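Local structure of uncharacterized protein (Chaetomium thermophilum, 3LPZ) at residues A[137-142]-A[156-161]; A[192-197]-A[204-209]; A[242-247]-A[272-277]; A[212-217]-A[235-240]. The protein is the fungal Get4, an alpha-solenoid protein that probably binds Get5 and takes part in the targeting of tail-anchored membrane proteins. One frame throughout, in Å; residues are numbered along the deposited sequence.

Contact 1: A[137-142]-A[156-161]; sequences ELHHVV and EKHLVL
His139 and His158 meet rim to rim, ND1 against ND1, and these two nitrogens share a hydrogen bond of 2.8 Å, fairly straight at 155°. Each ring has CG anti to its own carbonyl carbon and beside the backbone N (chi1 -81° at His139), and the two side chains cross at about a right angle with their ring planes 40° apart. The other nitrogen of His139, NE2, is bonded to the carbonyl oxygen of Ala133, so that both ring nitrogens are gripped and the rotation of the imidazole is fixed; an alanine here would probably leave ND1 of His158 without its mate and the Ala133 carbonyl without this partner.

Helices 136-148 and 152-159 are consecutive in the alpha-solenoid, and the histidine pair bridges them where the CA atoms of His139 and His158 come within 4.8 Å. Aliphatic groups lie over both rings. Val142 CG1 sits 3.6 Å from the centroid of the His158 ring, over its centre, whereas Leu161 CB, 3.9 Å from the His139 centroid, is displaced toward the rim in a second CH-pi contact. Farther along, Leu159 CD2 approaches His140 ND1 obliquely at 4.1 Å, while that ND1 is hydrogen-bonded to Ser166 OG.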
loop_
_atom_site.group_PDB
_atom_site.type_symbol
_atom_site.label_atom_id
_atom_site.label_comp_id
_atom_site.label_asym_id
_atom_site.label_seq_id
_atom_site.Cartn_x
_atom_site.Cartn_y
_atom_site.Cartn_z
ATOM N N GLU A 137 6.049 -1.904 8.135
ATOM C CA GLU A 137 5.567 -3.237 8.569
ATOM C C GLU A 137 4.062 -3.171 8.867
ATOM O O GLU A 137 3.323 -4.096 8.537
ATOM C CB GLU A 137 6.344 -3.754 9.806
ATOM C CG GLU A 137 5.959 -5.152 10.242
ATOM C CD GLU A 137 6.861 -5.698 11.367
ATOM O OE1 GLU A 137 7.988 -5.177 11.606
ATOM O OE2 GLU A 137 6.419 -6.637 12.044
ATOM N N LEU A 138 3.593 -2.067 9.448
ATOM C CA LEU A 138 2.138 -1.925 9.636
ATOM C C LEU A 138 1.405 -1.891 8.292
ATOM O O LEU A 138 0.381 -2.586 8.119
ATOM C CB LEU A 138 1.796 -0.692 10.471
ATOM C CG LEU A 138 2.208 -0.702 11.953
ATOM C CD1 LEU A 138 1.766 0.620 12.586
ATOM C CD2 LEU A 138 1.567 -1.879 12.725
ATOM N N HIS A 139 1.943 -1.131 7.321
ATOM C CA HIS A 139 1.365 -1.120 5.965
ATOM C C HIS A 139 1.373 -2.525 5.349
ATOM O O HIS A 139 0.391 -2.943 4.717
ATOM C CB HIS A 139 2.113 -0.170 5.012
ATOM C CG HIS A 139 1.721 1.269 5.158
ATOM N ND1 HIS A 139 0.420 1.705 5.015
ATOM C CD2 HIS A 139 2.458 2.377 5.421
ATOM C CE1 HIS A 139 0.367 3.019 5.175
ATOM N NE2 HIS A 139 1.591 3.453 5.428
ATOM N N HIS A 140 2.485 -3.241 5.504
ATOM C CA HIS A 140 2.555 -4.601 5.010
ATOM C C HIS A 140 1.436 -5.518 5.569
ATOM O O HIS A 140 0.729 -6.186 4.821
ATOM C CB HIS A 140 3.907 -5.241 5.291
ATOM C CG HIS A 140 3.960 -6.678 4.851
ATOM N ND1 HIS A 140 4.073 -7.037 3.525
ATOM C CD2 HIS A 140 3.867 -7.835 5.553
ATOM C CE1 HIS A 140 4.057 -8.360 3.430
ATOM N NE2 HIS A 140 3.944 -8.869 4.646
ATOM N N VAL A 141 1.342 -5.586 6.887
ATOM C CA VAL A 141 0.337 -6.418 7.524
ATOM C C VAL A 141 -1.114 -6.016 7.164
ATOM O O VAL A 141 -1.910 -6.879 6.830
ATOM C CB VAL A 141 0.565 -6.522 9.044
ATOM C CG1 VAL A 141 -0.558 -7.391 9.678
ATOM C CG2 VAL A 141 1.980 -7.140 9.309
ATOM N N VAL A 142 -1.437 -4.727 7.195
ATOM C CA VAL A 142 -2.771 -4.268 6.818
ATOM C C VAL A 142 -3.017 -4.670 5.355
ATOM O O VAL A 142 -4.081 -5.175 4.995
ATOM C CB VAL A 142 -2.902 -2.720 6.985
ATOM C CG1 VAL A 142 -4.182 -2.178 6.314
ATOM C CG2 VAL A 142 -2.855 -2.347 8.482
ATOM N N GLU A 156 -3.650 -2.420 -2.346
ATOM C CA GLU A 156 -2.605 -1.783 -3.190
ATOM C C GLU A 156 -2.025 -0.546 -2.522
ATOM O O GLU A 156 -0.803 -0.355 -2.521
ATOM C CB GLU A 156 -3.131 -1.398 -4.564
ATOM C CG GLU A 156 -3.514 -2.567 -5.462
ATOM C CD GLU A 156 -4.226 -2.102 -6.740
ATOM O OE1 GLU A 156 -5.005 -1.110 -6.719
ATOM O OE2 GLU A 156 -4.009 -2.733 -7.772
ATOM N N LYS A 157 -2.895 0.287 -1.947
ATOM C CA LYS A 157 -2.447 1.518 -1.294
ATOM C C LYS A 157 -1.496 1.286 -0.117
ATOM O O LYS A 157 -0.592 2.093 0.089
ATOM C CB LYS A 157 -3.642 2.390 -0.869
ATOM C CG LYS A 157 -4.446 2.914 -2.070
ATOM C CD LYS A 157 -5.810 3.458 -1.632
ATOM C CE LYS A 157 -6.641 3.902 -2.842
ATOM N NZ LYS A 157 -7.791 4.721 -2.379
ATOM N N HIS A 158 -1.687 0.204 0.649
ATOM C CA HIS A 158 -0.767 -0.119 1.743
ATOM C C HIS A 158 0.491 -0.854 1.277
ATOM O O HIS A 158 1.599 -0.508 1.703
ATOM C CB HIS A 158 -1.485 -0.926 2.807
ATOM C CG HIS A 158 -2.506 -0.124 3.549
ATOM N ND1 HIS A 158 -2.163 0.760 4.551
ATOM C CD2 HIS A 158 -3.853 -0.038 3.404
ATOM C CE1 HIS A 158 -3.264 1.334 5.014
ATOM N NE2 HIS A 158 -4.301 0.869 4.333
ATOM N N LEU A 159 0.324 -1.825 0.371
ATOM C CA LEU A 159 1.481 -2.639 -0.059
ATOM C C LEU A 159 2.572 -1.832 -0.760
ATOM O O LEU A 159 3.744 -2.182 -0.639
ATOM C CB LEU A 159 1.046 -3.839 -0.903
ATOM C CG LEU A 159 0.289 -4.905 -0.076
ATOM C CD1 LEU A 159 -0.459 -5.858 -0.991
ATOM C CD2 LEU A 159 1.244 -5.690 0.921
ATOM N N VAL A 160 2.199 -0.770 -1.482
ATOM C CA VAL A 160 3.198 0.066 -2.156
ATOM C C VAL A 160 4.077 0.832 -1.162
ATOM O O VAL A 160 5.201 1.286 -1.509
ATOM C CB VAL A 160 2.578 1.031 -3.226
ATOM C CG1 VAL A 160 1.953 0.215 -4.341
ATOM C CG2 VAL A 160 1.582 2.061 -2.611
ATOM N N LEU A 161 3.577 0.960 0.064
ATOM C CA LEU A 161 4.273 1.581 1.182
ATOM C C LEU A 161 4.849 0.579 2.196
ATOM O O LEU A 161 5.211 0.976 3.306
ATOM C CB LEU A 161 3.319 2.556 1.900
ATOM C CG LEU A 161 2.788 3.713 1.020
ATOM C CD1 LEU A 161 1.756 4.548 1.795
ATOM C CD2 LEU A 161 3.967 4.601 0.500
#

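Contact 2: A[192-197]-A[204-209]; sequences RAVLPY and RAANTA
With CG anti to its carbonyl carbon (chi1 -76°), Tyr197 lays one ring face against Ala205, whereas Val194 holds CG1 anti to the backbone N, with that methyl 4.2 Å from Ala206 CB. Ala205 CB stands 3.5 Å from the Tyr197 centroid, 20° off the ring normal and shifted toward CD1, a CH-pi contact. At the root of the side chain, Tyr197 CB lies 3.5 Å from Ala206 N. These are neighbouring antiparallel helices of the alpha-solenoid, 186-199 and 203-220, and the short segments run at 173° to each other with axes 7.9 Å apart. Three alanines, Ala205, Ala206 and Ala209, form the second helix's side of this close approach. Ala209 CB lies 3.9 Å from Ala193 CB and 3.3 Å from Ala193 O, a carbonyl buried without a polar partner. Helix 186-199 is kinked where the N atoms of Pro196 and Tyr197 make no bond to the turn before, consistent with that lack. Tyr197 OH extends to the carbonyl oxygen of Leu159, and an alanine in place of Tyr197 would probably open a gap over Ala205 and deprive that carbonyl of its hydroxyl partner. Val194 and Ala206 also pack against Leu252 of helix 243-256.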
loop_
_atom_site.group_PDB
_atom_site.type_symbol
_atom_site.label_atom_id
_atom_site.label_comp_id
_atom_site.label_asym_id
_atom_site.label_seq_id
_atom_site.Cartn_x
_atom_site.Cartn_y
_atom_site.Cartn_z
ATOM N N ARG A 192 -0.027 -2.499 -12.530
ATOM C CA ARG A 192 -0.530 -2.154 -11.184
ATOM C C ARG A 192 0.408 -2.569 -10.048
ATOM O O ARG A 192 0.335 -1.989 -8.958
ATOM C CB ARG A 192 -1.941 -2.722 -10.948
ATOM C CG ARG A 192 -2.996 -2.148 -11.923
ATOM C CD ARG A 192 -4.429 -2.616 -11.548
ATOM N NE ARG A 192 -4.937 -1.920 -10.362
ATOM C CZ ARG A 192 -5.400 -0.669 -10.358
ATOM N NH1 ARG A 192 -5.437 0.064 -11.480
ATOM N NH2 ARG A 192 -5.851 -0.139 -9.226
ATOM N N ALA A 193 1.260 -3.572 -10.283
ATOM C CA ALA A 193 2.251 -4.005 -9.268
ATOM C C ALA A 193 3.593 -3.351 -9.454
ATOM O O ALA A 193 4.367 -3.312 -8.496
ATOM C CB ALA A 193 2.468 -5.518 -9.316
ATOM N N VAL A 194 3.892 -2.891 -10.666
ATOM C CA VAL A 194 5.234 -2.377 -11.000
ATOM C C VAL A 194 5.313 -0.859 -10.984
ATOM O O VAL A 194 6.183 -0.308 -10.313
ATOM C CB VAL A 194 5.708 -2.887 -12.384
ATOM C CG1 VAL A 194 6.975 -2.157 -12.824
ATOM C CG2 VAL A 194 5.950 -4.394 -12.318
ATOM N N LEU A 195 4.403 -0.196 -11.706
ATOM C CA LEU A 195 4.425 1.269 -11.825
ATOM C C LEU A 195 4.326 1.999 -10.484
ATOM O O LEU A 195 5.058 2.944 -10.271
ATOM C CB LEU A 195 3.376 1.789 -12.830
ATOM C CG LEU A 195 3.521 1.185 -14.248
ATOM C CD1 LEU A 195 2.537 1.820 -15.189
ATOM C CD2 LEU A 195 4.995 1.312 -14.846
ATOM N N PRO A 196 3.406 1.573 -9.589
ATOM C CA PRO A 196 3.334 2.294 -8.306
ATOM C C PRO A 196 4.641 2.275 -7.499
ATOM O O PRO A 196 4.947 3.274 -6.816
ATOM C CB PRO A 196 2.179 1.573 -7.561
ATOM C CG PRO A 196 1.261 1.133 -8.672
ATOM C CD PRO A 196 2.260 0.649 -9.752
ATOM N N TYR A 197 5.394 1.167 -7.551
ATOM C CA TYR A 197 6.705 1.144 -6.892
ATOM C C TYR A 197 7.697 2.110 -7.517
ATOM O O TYR A 197 8.440 2.764 -6.774
ATOM C CB TYR A 197 7.311 -0.266 -6.826
ATOM C CG TYR A 197 6.653 -1.116 -5.761
ATOM C CD1 TYR A 197 6.651 -0.711 -4.417
ATOM C CD2 TYR A 197 6.060 -2.336 -6.092
ATOM C CE1 TYR A 197 6.056 -1.522 -3.414
ATOM C CE2 TYR A 197 5.481 -3.162 -5.100
ATOM C CZ TYR A 197 5.469 -2.726 -3.772
ATOM O OH TYR A 197 4.871 -3.511 -2.819
ATOM N N ARG A 204 13.878 -1.316 -6.586
ATOM C CA ARG A 204 14.073 -2.669 -6.083
ATOM C C ARG A 204 12.738 -3.407 -6.026
ATOM O O ARG A 204 12.611 -4.536 -6.501
ATOM C CB ARG A 204 14.673 -2.631 -4.674
ATOM C CG ARG A 204 15.280 -3.953 -4.236
ATOM C CD ARG A 204 14.815 -4.377 -2.834
ATOM N NE ARG A 204 13.772 -5.405 -2.913
ATOM C CZ ARG A 204 12.512 -5.243 -2.514
ATOM N NH1 ARG A 204 12.128 -4.096 -1.979
ATOM N NH2 ARG A 204 11.652 -6.245 -2.629
ATOM N N ALA A 205 11.751 -2.752 -5.421
ATOM C CA ALA A 205 10.423 -3.329 -5.278
ATOM C C ALA A 205 9.754 -3.536 -6.652
ATOM O O ALA A 205 9.138 -4.564 -6.898
ATOM C CB ALA A 205 9.552 -2.422 -4.401
ATOM N N ALA A 206 9.893 -2.550 -7.539
ATOM C CA ALA A 206 9.320 -2.631 -8.889
ATOM C C ALA A 206 9.865 -3.885 -9.586
ATOM O O ALA A 206 9.109 -4.653 -10.209
ATOM C CB ALA A 206 9.678 -1.396 -9.693
ATOM N N ASN A 207 11.181 -4.084 -9.459
ATOM C CA ASN A 207 11.851 -5.270 -10.010
ATOM C C ASN A 207 11.318 -6.559 -9.447
ATOM O O ASN A 207 11.043 -7.507 -10.199
ATOM C CB ASN A 207 13.365 -5.218 -9.805
ATOM C CG ASN A 207 14.042 -4.177 -10.685
ATOM O OD1 ASN A 207 13.513 -3.775 -11.719
ATOM N ND2 ASN A 207 15.252 -3.748 -10.279
ATOM N N THR A 208 11.188 -6.599 -8.121
ATOM C CA THR A 208 10.671 -7.789 -7.461
ATOM C C THR A 208 9.231 -8.087 -7.935
ATOM O O THR A 208 8.915 -9.230 -8.278
ATOM C CB THR A 208 10.739 -7.643 -5.903
ATOM O OG1 THR A 208 12.117 -7.519 -5.516
ATOM C CG2 THR A 208 10.115 -8.850 -5.176
ATOM N N ALA A 209 8.351 -7.083 -7.921
ATOM C CA ALA A 209 6.965 -7.311 -8.351
ATOM C C ALA A 209 6.919 -7.838 -9.795
ATOM O O ALA A 209 6.207 -8.781 -10.101
ATOM C CB ALA A 209 6.131 -6.031 -8.225
#

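Contact 3: A[242-247]-A[272-277]; sequences LPLLNF and ANLNEL
Leu244 is central to the first shell, its two methyls serving different partners. CD1 meets Leu277 CD1 tip to tip at 3.4 Å, while CD2 lies 3.7 Å from Asn273 CB and also touches Leu274 CD2. Leu244 and Asn273 slide past each other in opposite directions. One residue earlier, Pro243 crosses Asn273 at about a right angle, its CG 3.5 Å from Asn273 OD1. Leu274 then spans to Phe247: its CD2 is over one ring face, 4.2 Å from the centroid and offset toward the rim, and its CD1 is 4.0 Å from Phe247 CE1.

Phe247 has CG anti to the backbone N (chi1 173°). Its side chain and that of Leu274 cross at about a right angle. Further out, Trp281 touches both Phe247 and Leu274, and helix 186-199 backs the group through Pro187 on Leu244 and Leu188 on Leu277. The contact thus joins the first turn of helix 243-256 to the short helix 271-275 in the C-terminal part of the solenoid. No hydrogen bond crosses between the segments, so their direct attachment rests on van der Waals packing, mostly apolar, with Asn273 contributing its CB and its OD1, the latter against the carbons of Pro243.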
loop_
_atom_site.group_PDB
_atom_site.type_symbol
_atom_site.label_atom_id
_atom_site.label_comp_id
_atom_site.label_asym_id
_atom_site.label_seq_id
_atom_site.Cartn_x
_atom_site.Cartn_y
_atom_site.Cartn_z
ATOM N N LEU A 242 2.591 -10.474 -25.950
ATOM C CA LEU A 242 2.133 -9.471 -24.978
ATOM C C LEU A 242 3.031 -8.221 -25.063
ATOM O O LEU A 242 3.854 -7.973 -24.179
ATOM C CB LEU A 242 2.098 -10.067 -23.568
ATOM C CG LEU A 242 1.125 -11.242 -23.314
ATOM C CD1 LEU A 242 1.420 -11.933 -21.980
ATOM C CD2 LEU A 242 -0.347 -10.796 -23.373
ATOM N N PRO A 243 2.889 -7.443 -26.153
ATOM C CA PRO A 243 3.772 -6.272 -26.368
ATOM C C PRO A 243 3.885 -5.276 -25.185
ATOM O O PRO A 243 4.958 -4.715 -24.963
ATOM C CB PRO A 243 3.155 -5.562 -27.583
ATOM C CG PRO A 243 1.936 -6.327 -27.982
ATOM C CD PRO A 243 1.966 -7.665 -27.282
ATOM N N LEU A 244 2.796 -5.007 -24.469
ATOM C CA LEU A 244 2.866 -4.031 -23.378
ATOM C C LEU A 244 3.616 -4.567 -22.171
ATOM O O LEU A 244 4.117 -3.809 -21.339
ATOM C CB LEU A 244 1.472 -3.590 -22.925
ATOM C CG LEU A 244 0.794 -2.526 -23.795
ATOM C CD1 LEU A 244 -0.553 -2.152 -23.146
ATOM C CD2 LEU A 244 1.696 -1.310 -24.020
ATOM N N LEU A 245 3.656 -5.881 -22.027
ATOM C CA LEU A 245 4.488 -6.450 -20.971
ATOM C C LEU A 245 5.978 -6.238 -21.345
ATOM O O LEU A 245 6.847 -5.991 -20.482
ATOM C CB LEU A 245 4.159 -7.926 -20.797
ATOM C CG LEU A 245 3.812 -8.355 -19.377
ATOM C CD1 LEU A 245 3.464 -9.863 -19.291
ATOM C CD2 LEU A 245 4.955 -8.002 -18.430
ATOM N N ASN A 246 6.263 -6.341 -22.635
ATOM C CA ASN A 246 7.605 -6.048 -23.138
ATOM C C ASN A 246 7.981 -4.599 -22.938
ATOM O O ASN A 246 9.099 -4.305 -22.547
ATOM C CB ASN A 246 7.716 -6.444 -24.612
ATOM C CG ASN A 246 7.435 -7.916 -24.806
ATOM O OD1 ASN A 246 7.668 -8.711 -23.889
ATOM N ND2 ASN A 246 6.922 -8.287 -25.976
ATOM N N PHE A 247 7.024 -3.698 -23.152
ATOM C CA PHE A 247 7.208 -2.299 -22.819
ATOM C C PHE A 247 7.610 -2.110 -21.347
ATOM O O PHE A 247 8.572 -1.388 -21.032
ATOM C CB PHE A 247 5.906 -1.532 -23.082
ATOM C CG PHE A 247 5.943 -0.117 -22.603
ATOM C CD1 PHE A 247 6.571 0.871 -23.363
ATOM C CD2 PHE A 247 5.349 0.234 -21.391
ATOM C CE1 PHE A 247 6.596 2.216 -22.923
ATOM C CE2 PHE A 247 5.383 1.560 -20.934
ATOM C CZ PHE A 247 6.007 2.554 -21.705
ATOM N N ALA A 272 1.188 2.740 -30.645
ATOM C CA ALA A 272 -0.142 2.189 -30.967
ATOM C C ALA A 272 -0.731 1.403 -29.791
ATOM O O ALA A 272 -1.920 1.557 -29.457
ATOM C CB ALA A 272 -0.116 1.324 -32.242
ATOM N N ASN A 273 0.105 0.572 -29.167
ATOM C CA ASN A 273 -0.333 -0.281 -28.054
ATOM C C ASN A 273 -0.749 0.556 -26.867
ATOM O O ASN A 273 -1.758 0.265 -26.212
ATOM C CB ASN A 273 0.779 -1.242 -27.615
ATOM C CG ASN A 273 1.427 -1.966 -28.786
ATOM O OD1 ASN A 273 1.073 -3.100 -29.101
ATOM N ND2 ASN A 273 2.360 -1.303 -29.445
ATOM N N LEU A 274 0.044 1.587 -26.582
ATOM C CA LEU A 274 -0.239 2.477 -25.452
ATOM C C LEU A 274 -1.521 3.270 -25.683
ATOM O O LEU A 274 -2.278 3.488 -24.750
ATOM C CB LEU A 274 0.940 3.423 -25.200
ATOM C CG LEU A 274 2.225 2.787 -24.646
ATOM C CD1 LEU A 274 3.431 3.743 -24.800
ATOM C CD2 LEU A 274 2.039 2.348 -23.190
ATOM N N ASN A 275 -1.761 3.674 -26.935
ATOM C CA ASN A 275 -2.938 4.474 -27.303
ATOM C C ASN A 275 -4.241 3.741 -27.011
ATOM O O ASN A 275 -5.242 4.370 -26.681
ATOM C CB ASN A 275 -2.883 4.908 -28.792
ATOM C CG ASN A 275 -2.039 6.164 -29.021
ATOM O OD1 ASN A 275 -1.562 6.803 -28.073
ATOM N ND2 ASN A 275 -1.858 6.531 -30.290
ATOM N N GLU A 276 -4.222 2.415 -27.124
ATOM C CA GLU A 276 -5.379 1.582 -26.812
ATOM C C GLU A 276 -5.781 1.594 -25.330
ATOM O O GLU A 276 -6.861 1.115 -24.983
ATOM C CB GLU A 276 -5.119 0.134 -27.246
ATOM C CG GLU A 276 -4.957 -0.049 -28.753
ATOM C CD GLU A 276 -4.795 -1.515 -29.171
ATOM O OE1 GLU A 276 -4.820 -2.415 -28.307
ATOM O OE2 GLU A 276 -4.647 -1.767 -30.386
ATOM N N LEU A 277 -4.915 2.118 -24.458
ATOM C CA LEU A 277 -5.157 2.097 -23.019
ATOM C C LEU A 277 -6.104 3.232 -22.592
ATOM O O LEU A 277 -6.528 3.311 -21.430
ATOM C CB LEU A 277 -3.819 2.233 -22.273
ATOM C CG LEU A 277 -3.048 1.003 -21.771
ATOM C CD1 LEU A 277 -3.330 -0.229 -22.577
ATOM C CD2 LEU A 277 -1.558 1.295 -21.667
#

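Contact 4: A[212-217]-A[235-240]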
loop_
_atom_site.group_PDB
_atom_site.type_symbol
_atom_site.label_atom_id
_atom_site.label_comp_id
_atom_site.label_asym_id
_atom_site.label_seq_id
_atom_site.Cartn_x
_atom_site.Cartn_y
_atom_site.Cartn_z
ATOM N N ILE A 212 8.123 -11.564 -9.807
ATOM C CA ILE A 212 7.070 -12.442 -9.255
ATOM C C ILE A 212 5.885 -12.593 -10.203
ATOM O O ILE A 212 5.407 -13.731 -10.445
ATOM C CB ILE A 212 6.606 -11.985 -7.848
ATOM C CG1 ILE A 212 7.764 -12.068 -6.819
ATOM C CG2 ILE A 212 5.350 -12.755 -7.371
ATOM C CD1 ILE A 212 8.311 -13.512 -6.481
ATOM N N PHE A 213 5.399 -11.479 -10.747
ATOM C CA PHE A 213 4.191 -11.543 -11.580
ATOM C C PHE A 213 4.497 -12.374 -12.849
ATOM O O PHE A 213 3.722 -13.265 -13.231
ATOM C CB PHE A 213 3.728 -10.130 -11.980
ATOM C CG PHE A 213 2.472 -10.113 -12.782
ATOM C CD1 PHE A 213 2.503 -10.312 -14.170
ATOM C CD2 PHE A 213 1.232 -9.894 -12.154
ATOM C CE1 PHE A 213 1.303 -10.298 -14.931
ATOM C CE2 PHE A 213 0.047 -9.880 -12.893
ATOM C CZ PHE A 213 0.076 -10.090 -14.286
ATOM N N THR A 214 5.602 -12.045 -13.518
ATOM C CA THR A 214 5.961 -12.767 -14.729
ATOM C C THR A 214 6.333 -14.238 -14.489
ATOM O O THR A 214 6.057 -15.055 -15.348
ATOM C CB THR A 214 7.027 -12.036 -15.581
ATOM O OG1 THR A 214 8.253 -11.888 -14.835
ATOM C CG2 THR A 214 6.480 -10.663 -16.027
ATOM N N SER A 215 6.936 -14.573 -13.337
ATOM C CA SER A 215 7.154 -16.000 -13.015
ATOM C C SER A 215 5.821 -16.715 -12.860
ATOM O O SER A 215 5.699 -17.842 -13.293
ATOM C CB SER A 215 7.957 -16.201 -11.729
ATOM O OG SER A 215 9.222 -15.641 -11.949
ATOM N N ALA A 216 4.842 -16.048 -12.238
ATOM C CA ALA A 216 3.519 -16.642 -12.035
ATOM C C ALA A 216 2.853 -16.884 -13.395
ATOM O O ALA A 216 2.279 -17.958 -13.651
ATOM C CB ALA A 216 2.627 -15.726 -11.118
ATOM N N LEU A 217 2.943 -15.884 -14.268
ATOM C CA LEU A 217 2.374 -15.981 -15.605
ATOM C C LEU A 217 2.932 -17.200 -16.364
ATOM O O LEU A 217 2.177 -17.961 -16.972
ATOM C CB LEU A 217 2.628 -14.681 -16.390
ATOM C CG LEU A 217 2.044 -14.606 -17.791
ATOM C CD1 LEU A 217 0.516 -14.616 -17.755
ATOM C CD2 LEU A 217 2.540 -13.317 -18.474
ATOM N N GLU A 235 15.976 -11.807 -13.732
ATOM C CA GLU A 235 15.085 -12.329 -14.772
ATOM C C GLU A 235 14.450 -11.206 -15.607
ATOM O O GLU A 235 13.744 -10.354 -15.085
ATOM C CB GLU A 235 13.980 -13.178 -14.119
ATOM C CG GLU A 235 14.486 -14.279 -13.181
ATOM C CD GLU A 235 13.832 -14.223 -11.799
ATOM O OE1 GLU A 235 12.653 -14.654 -11.645
ATOM O OE2 GLU A 235 14.508 -13.746 -10.859
ATOM N N LEU A 236 14.743 -11.186 -16.895
ATOM C CA LEU A 236 14.095 -10.252 -17.788
ATOM C C LEU A 236 13.401 -11.038 -18.892
ATOM O O LEU A 236 14.078 -11.634 -19.744
ATOM C CB LEU A 236 15.088 -9.264 -18.388
ATOM C CG LEU A 236 14.287 -8.152 -19.068
ATOM C CD1 LEU A 236 13.970 -7.019 -18.067
ATOM C CD2 LEU A 236 14.982 -7.631 -20.334
ATOM N N ARG A 237 12.065 -11.028 -18.873
ATOM C CA ARG A 237 11.277 -11.875 -19.762
ATOM C C ARG A 237 10.595 -11.084 -20.873
ATOM O O ARG A 237 10.009 -10.005 -20.644
ATOM C CB ARG A 237 10.269 -12.738 -18.984
ATOM C CG ARG A 237 10.918 -13.591 -17.890
ATOM C CD ARG A 237 9.888 -14.356 -17.107
ATOM N NE ARG A 237 10.521 -15.310 -16.201
ATOM C CZ ARG A 237 10.705 -15.099 -14.902
ATOM N NH1 ARG A 237 10.283 -13.971 -14.318
ATOM N NH2 ARG A 237 11.316 -16.025 -14.187
ATOM N N ILE A 238 10.693 -11.632 -22.079
ATOM C CA ILE A 238 10.022 -11.105 -23.248
ATOM C C ILE A 238 8.929 -12.090 -23.668
ATOM O O ILE A 238 9.174 -13.296 -23.806
ATOM C CB ILE A 238 11.047 -10.887 -24.406
ATOM C CG1 ILE A 238 12.074 -9.831 -23.975
ATOM C CG2 ILE A 238 10.338 -10.557 -25.760
ATOM C CD1 ILE A 238 11.466 -8.349 -23.738
ATOM N N PHE A 239 7.726 -11.557 -23.865
ATOM C CA PHE A 239 6.571 -12.337 -24.318
ATOM C C PHE A 239 6.111 -11.806 -25.662
ATOM O O PHE A 239 5.434 -10.779 -25.709
ATOM C CB PHE A 239 5.416 -12.190 -23.313
ATOM C CG PHE A 239 5.744 -12.701 -21.952
ATOM C CD1 PHE A 239 5.558 -14.056 -21.638
ATOM C CD2 PHE A 239 6.254 -11.848 -20.979
ATOM C CE1 PHE A 239 5.881 -14.545 -20.383
ATOM C CE2 PHE A 239 6.595 -12.345 -19.690
ATOM C CZ PHE A 239 6.394 -13.678 -19.394
ATOM N N PRO A 240 6.422 -12.519 -26.754
ATOM C CA PRO A 240 6.050 -12.015 -28.086
ATOM C C PRO A 240 4.577 -11.699 -28.231
ATOM O O PRO A 240 4.237 -10.768 -28.965
ATOM C CB PRO A 240 6.461 -13.155 -29.021
ATOM C CG PRO A 240 7.634 -13.786 -28.295
ATOM C CD PRO A 240 7.172 -13.786 -26.840
#
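Arg237 and Phe239 reach from strand 237-238 and the residue after it to Thr214, Ser215 and Leu217 on helix 203-220. The strand pairs antiparallel with 227-228 in a small two-stranded hairpin, an insertion of beta structure between helices of the alpha-solenoid.

The polar interactions gather at the guanidinium of Arg237. Its chain is extended from CG to NE, carrying the group to the helix, where NH1 donates to Thr214 OG1 at 3.0 Å with an N-H...O angle of 143°. The acceptor is tilted slightly out of the guanidinium plane. Thr214 OG1 is bonded in addition to the Tyr210 carbonyl, and Ser215 OG to that of Arg211. On the strand side, Glu235 turns back at chi2, and its OE1 receives NH2 of Arg237 at 3.2 Å in a salt bridge that uses the anti lone pair. That carboxylate would probably help balance the arginine's charge.

Flat-group packing supplements these bonds. Glu235 CB and Ser215 CA cover opposite faces of the guanidinium, each offset toward the rim.

Apolar contacts follow along the helix. Thr214 CG2 approaches Phe239 CE2 obliquely at 4.0 Å. Leu245, on helix 243-256, touches both Leu217 and Phe239 from beyond the contact. Leu217 and Phe239 reach toward each other tip to tip in a CH-pi contact, with Leu217 CD2 over one face of the ring and toward its rim, 4.2 Å from the Phe239 centroid and 19° off the normal.

The four contacts follow the solenoid from its middle toward its C-terminal part: contact 1 is about 4 Å from the chain centre, contact 3 about 25 Å, centre to centre. Contacts 1 and 2, with centres about 13 Å apart, are coupled by the Tyr197 hydroxyl of contact 2, which reaches the backbone of 156-161 in a probable hydrogen bond, and by a salt bridge of 2.8 Å between Glu156 OE1 and Arg192 NH2. Contacts 2 and 4 share helix 203-220, their centres again about 13 Å apart. Contact 4 joins contact 3 through Asn246 OD1, 2.8 Å from Phe239 N in a probable hydrogen bond, and through Leu245. Contacts 1 and 3 do not touch, their nearest atoms being about 15 Å apart.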